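Long-range contact in methyltransferase (Pyrococcus horikoshii, PDB 1IXK), which probably transfers a methyl group from S-adenosyl-L-methionine to cytidine in tRNA: residues L59-K71 against F80-E94. Numbering follows the deposited sequence.
Sequences LVKRLNKKGFQFK and FCLTREPFSITSTPE
Gln69 and Lys71 pair antiparallel with Arg84 and Cys81, and a classic beta bulge, Thr83 and Arg84 both opposite Gln69, lets Gln69 O accept from both Thr83 N (2.9 Å) and Arg84 N, the two donors standing above the same face of its carbonyl plane. Phe68 shows how a single ring can be boxed in by a returning chain. Pro86 CG sits over the centre of one face, 3.9 Å from the centroid, Ile89 CD1 lies off-centre over the other, and the ring edge points at the face of Phe87, planes 63° apart. The hairpin of strands 69-73 and 79-82, which follows helix 56-65, supplies two strands of the four-stranded antiparallel sheet of the RsmF-like N-terminal region; the Cys81-Cys46 disulfide ties this hairpin to strand 46-49. On the helix side, a turn about the CB-CG bond of Glu94 (chi2 66°) swings its carboxylate between two cations. Arg62 NE and NH2 both grip Glu94 OE2, NH2 at 2.8 Å, with guanidinium and carboxylate nearly perpendicular (84°), while Lys66 NZ meets the syn lone pair of Glu94 OE1 at 2.9 Å. A glutamine here would probably leave Arg62 and Lys66 without their shared countercharge. On the aliphatic part of the same side chain, Leu59 CD2 and Leu63 CD2 pack against Glu94 CG.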
# COMPACT_ATOMS: atom_id res chain seq x y z
N LEU A 59 23.46 5.06 -6.42
CA LEU A 59 22.53 4.73 -7.49
C LEU A 59 22.07 6.00 -8.20
O LEU A 59 22.00 6.04 -9.43
CB LEU A 59 21.32 3.97 -6.93
CG LEU A 59 20.23 3.49 -7.90
CD1 LEU A 59 19.42 4.68 -8.40
CD2 LEU A 59 20.86 2.74 -9.06
N VAL A 60 21.77 7.03 -7.43
CA VAL A 60 21.32 8.30 -8.00
C VAL A 60 22.36 8.90 -8.93
O VAL A 60 22.03 9.41 -10.00
CB VAL A 60 20.98 9.32 -6.90
CG1 VAL A 60 20.80 10.71 -7.50
CG2 VAL A 60 19.70 8.89 -6.18
N LYS A 61 23.62 8.86 -8.52
CA LYS A 61 24.69 9.42 -9.35
C LYS A 61 24.80 8.64 -10.66
O LYS A 61 24.98 9.23 -11.72
CB LYS A 61 26.02 9.38 -8.60
CG LYS A 61 26.04 10.29 -7.38
CD LYS A 61 27.30 10.09 -6.55
CE LYS A 61 27.27 10.94 -5.29
NZ LYS A 61 28.41 10.61 -4.40
N ARG A 62 24.67 7.32 -10.58
CA ARG A 62 24.76 6.48 -11.76
C ARG A 62 23.65 6.76 -12.77
O ARG A 62 23.90 6.85 -13.97
CB ARG A 62 24.72 5.00 -11.37
CG ARG A 62 25.99 4.51 -10.70
CD ARG A 62 25.90 3.03 -10.33
NE ARG A 62 25.48 2.20 -11.46
CZ ARG A 62 25.63 0.88 -11.52
NH1 ARG A 62 26.19 0.23 -10.50
NH2 ARG A 62 25.22 0.20 -12.58
N LEU A 63 22.41 6.89 -12.29
CA LEU A 63 21.28 7.15 -13.17
C LEU A 63 21.32 8.56 -13.75
O LEU A 63 21.03 8.76 -14.93
CB LEU A 63 19.95 6.94 -12.42
CG LEU A 63 19.57 5.47 -12.19
CD1 LEU A 63 18.15 5.37 -11.62
CD2 LEU A 63 19.65 4.71 -13.51
N ASN A 64 21.66 9.54 -12.93
CA ASN A 64 21.74 10.92 -13.38
C ASN A 64 22.77 11.02 -14.51
O ASN A 64 22.55 11.72 -15.50
CB ASN A 64 22.17 11.84 -12.23
CG ASN A 64 21.01 12.25 -11.33
OD1 ASN A 64 21.22 12.80 -10.25
ND2 ASN A 64 19.78 11.99 -11.78
N LYS A 65 23.87 10.31 -14.36
CA LYS A 65 24.93 10.32 -15.36
C LYS A 65 24.43 9.81 -16.71
O LYS A 65 24.94 10.22 -17.76
CB LYS A 65 26.10 9.44 -14.90
CG LYS A 65 27.34 9.56 -15.78
CD LYS A 65 27.99 8.20 -16.01
CE LYS A 65 27.09 7.30 -16.86
NZ LYS A 65 27.72 5.98 -17.13
N LYS A 66 23.43 8.93 -16.69
CA LYS A 66 22.88 8.37 -17.91
C LYS A 66 21.77 9.21 -18.54
O LYS A 66 21.24 8.87 -19.60
CB LYS A 66 22.37 6.95 -17.66
CG LYS A 66 23.44 6.00 -17.18
CD LYS A 66 22.94 4.56 -17.16
CE LYS A 66 24.03 3.61 -16.72
NZ LYS A 66 23.65 2.20 -16.96
N GLY A 67 21.40 10.31 -17.88
CA GLY A 67 20.36 11.17 -18.43
C GLY A 67 19.03 11.14 -17.71
O GLY A 67 18.13 11.91 -18.04
N PHE A 68 18.87 10.24 -16.74
CA PHE A 68 17.62 10.17 -16.00
C PHE A 68 17.54 11.26 -14.94
O PHE A 68 18.55 11.62 -14.34
CB PHE A 68 17.46 8.80 -15.33
CG PHE A 68 17.38 7.65 -16.29
CD1 PHE A 68 18.53 7.08 -16.81
CD2 PHE A 68 16.15 7.15 -16.68
CE1 PHE A 68 18.46 6.02 -17.71
CE2 PHE A 68 16.06 6.09 -17.57
CZ PHE A 68 17.22 5.52 -18.09
N GLN A 69 16.34 11.79 -14.73
CA GLN A 69 16.12 12.80 -13.70
C GLN A 69 14.89 12.34 -12.93
O GLN A 69 13.99 11.71 -13.50
CB GLN A 69 15.89 14.18 -14.33
CG GLN A 69 17.07 14.64 -15.18
CD GLN A 69 16.89 16.05 -15.73
OE1 GLN A 69 15.83 16.40 -16.23
NE2 GLN A 69 17.94 16.86 -15.64
N PHE A 70 14.84 12.63 -11.64
CA PHE A 70 13.73 12.18 -10.81
C PHE A 70 13.58 12.98 -9.53
O PHE A 70 14.51 13.66 -9.11
CB PHE A 70 13.93 10.70 -10.47
CG PHE A 70 15.38 10.31 -10.33
CD1 PHE A 70 16.08 9.81 -11.43
CD2 PHE A 70 16.05 10.47 -9.12
CE1 PHE A 70 17.44 9.49 -11.32
CE2 PHE A 70 17.41 10.15 -9.00
CZ PHE A 70 18.10 9.66 -10.11
N LYS A 71 12.41 12.87 -8.91
CA LYS A 71 12.12 13.57 -7.66
C LYS A 71 11.89 12.53 -6.56
O LYS A 71 11.45 11.42 -6.83
CB LYS A 71 10.85 14.42 -7.79
CG LYS A 71 10.88 15.45 -8.90
CD LYS A 71 9.55 16.17 -8.97
CE LYS A 71 8.40 15.18 -9.19
NZ LYS A 71 7.07 15.86 -9.24
N PHE A 80 11.96 7.22 -5.77
CA PHE A 80 12.03 8.38 -6.66
C PHE A 80 11.08 8.17 -7.83
O PHE A 80 10.82 7.04 -8.23
CB PHE A 80 13.46 8.52 -7.21
CG PHE A 80 14.50 8.70 -6.15
CD1 PHE A 80 14.89 9.97 -5.75
CD2 PHE A 80 15.10 7.59 -5.55
CE1 PHE A 80 15.85 10.14 -4.76
CE2 PHE A 80 16.06 7.75 -4.56
CZ PHE A 80 16.44 9.02 -4.16
N CYS A 81 10.55 9.27 -8.37
CA CYS A 81 9.66 9.19 -9.52
C CYS A 81 10.31 9.96 -10.67
O CYS A 81 10.77 11.09 -10.51
CB CYS A 81 8.27 9.74 -9.19
SG CYS A 81 7.33 8.72 -7.98
N LEU A 82 10.36 9.32 -11.83
CA LEU A 82 10.99 9.90 -13.01
C LEU A 82 10.35 11.15 -13.59
O LEU A 82 9.12 11.25 -13.70
CB LEU A 82 11.07 8.83 -14.09
CG LEU A 82 12.04 7.69 -13.77
CD1 LEU A 82 11.69 6.45 -14.58
CD2 LEU A 82 13.47 8.16 -14.06
N THR A 83 11.20 12.11 -13.95
CA THR A 83 10.77 13.36 -14.56
C THR A 83 11.42 13.44 -15.94
O THR A 83 10.98 14.19 -16.81
CB THR A 83 11.20 14.58 -13.73
OG1 THR A 83 12.61 14.53 -13.49
CG2 THR A 83 10.47 14.59 -12.39
N ARG A 84 12.47 12.65 -16.13
CA ARG A 84 13.16 12.57 -17.41
C ARG A 84 13.64 11.14 -17.58
O ARG A 84 14.52 10.67 -16.86
CB ARG A 84 14.37 13.51 -17.48
CG ARG A 84 15.01 13.58 -18.88
CD ARG A 84 16.13 14.61 -18.93
NE ARG A 84 16.51 14.98 -20.30
CZ ARG A 84 17.28 14.25 -21.10
NH1 ARG A 84 17.55 14.68 -22.33
NH2 ARG A 84 17.79 13.09 -20.69
N GLU A 85 13.05 10.44 -18.54
CA GLU A 85 13.42 9.07 -18.80
C GLU A 85 13.91 9.01 -20.23
O GLU A 85 13.15 8.65 -21.13
CB GLU A 85 12.21 8.15 -18.63
CG GLU A 85 12.56 6.70 -18.40
CD GLU A 85 11.33 5.85 -18.17
OE1 GLU A 85 10.24 6.42 -17.97
OE2 GLU A 85 11.45 4.60 -18.17
N PRO A 86 15.19 9.37 -20.47
CA PRO A 86 15.67 9.32 -21.84
C PRO A 86 15.18 8.05 -22.49
O PRO A 86 14.33 8.11 -23.39
CB PRO A 86 17.20 9.37 -21.69
CG PRO A 86 17.44 8.89 -20.32
CD PRO A 86 16.32 9.53 -19.54
N PHE A 87 15.70 6.90 -22.04
CA PHE A 87 15.26 5.61 -22.59
C PHE A 87 14.64 4.83 -21.45
O PHE A 87 14.73 5.24 -20.29
CB PHE A 87 16.44 4.82 -23.20
CG PHE A 87 17.61 4.63 -22.27
CD1 PHE A 87 18.43 5.71 -21.91
CD2 PHE A 87 17.91 3.37 -21.74
CE1 PHE A 87 19.51 5.53 -21.06
CE2 PHE A 87 18.99 3.19 -20.88
CZ PHE A 87 19.79 4.27 -20.54
N SER A 88 14.00 3.70 -21.76
CA SER A 88 13.33 2.87 -20.76
C SER A 88 14.22 2.55 -19.57
O SER A 88 15.31 2.01 -19.72
CB SER A 88 12.85 1.57 -21.39
OG SER A 88 12.18 0.77 -20.43
N ILE A 89 13.72 2.87 -18.37
CA ILE A 89 14.47 2.63 -17.15
C ILE A 89 14.67 1.13 -16.92
O ILE A 89 15.62 0.72 -16.26
CB ILE A 89 13.74 3.24 -15.92
CG1 ILE A 89 14.59 3.06 -14.66
CG2 ILE A 89 12.38 2.59 -15.73
CD1 ILE A 89 15.90 3.81 -14.70
N THR A 90 13.77 0.33 -17.47
CA THR A 90 13.87 -1.12 -17.32
C THR A 90 14.89 -1.73 -18.28
O THR A 90 15.14 -2.94 -18.25
CB THR A 90 12.49 -1.80 -17.52
OG1 THR A 90 11.88 -1.32 -18.73
CG2 THR A 90 11.57 -1.51 -16.34
N SER A 91 15.50 -0.90 -19.12
CA SER A 91 16.51 -1.39 -20.06
C SER A 91 17.91 -1.10 -19.53
O SER A 91 18.91 -1.45 -20.15
CB SER A 91 16.33 -0.74 -21.44
OG SER A 91 15.11 -1.14 -22.04
N THR A 92 17.97 -0.45 -18.37
CA THR A 92 19.24 -0.10 -17.75
C THR A 92 19.85 -1.27 -16.99
O THR A 92 19.14 -2.16 -16.53
CB THR A 92 19.08 1.04 -16.73
OG1 THR A 92 18.22 0.61 -15.67
CG2 THR A 92 18.48 2.27 -17.40
N PRO A 93 21.19 -1.29 -16.86
CA PRO A 93 21.88 -2.36 -16.14
C PRO A 93 21.44 -2.32 -14.68
O PRO A 93 21.37 -3.35 -14.01
CB PRO A 93 23.35 -2.00 -16.31
CG PRO A 93 23.38 -1.27 -17.61
CD PRO A 93 22.16 -0.39 -17.51
N GLU A 94 21.16 -1.11 -14.19
CA GLU A 94 20.71 -0.90 -12.82
C GLU A 94 19.49 -1.77 -12.53
O GLU A 94 19.44 -2.47 -11.52
CB GLU A 94 20.34 0.57 -12.59
CG GLU A 94 21.50 1.55 -12.48
CD GLU A 94 22.29 1.70 -13.76
OE1 GLU A 94 21.72 1.49 -14.85
OE2 GLU A 94 23.49 2.05 -13.68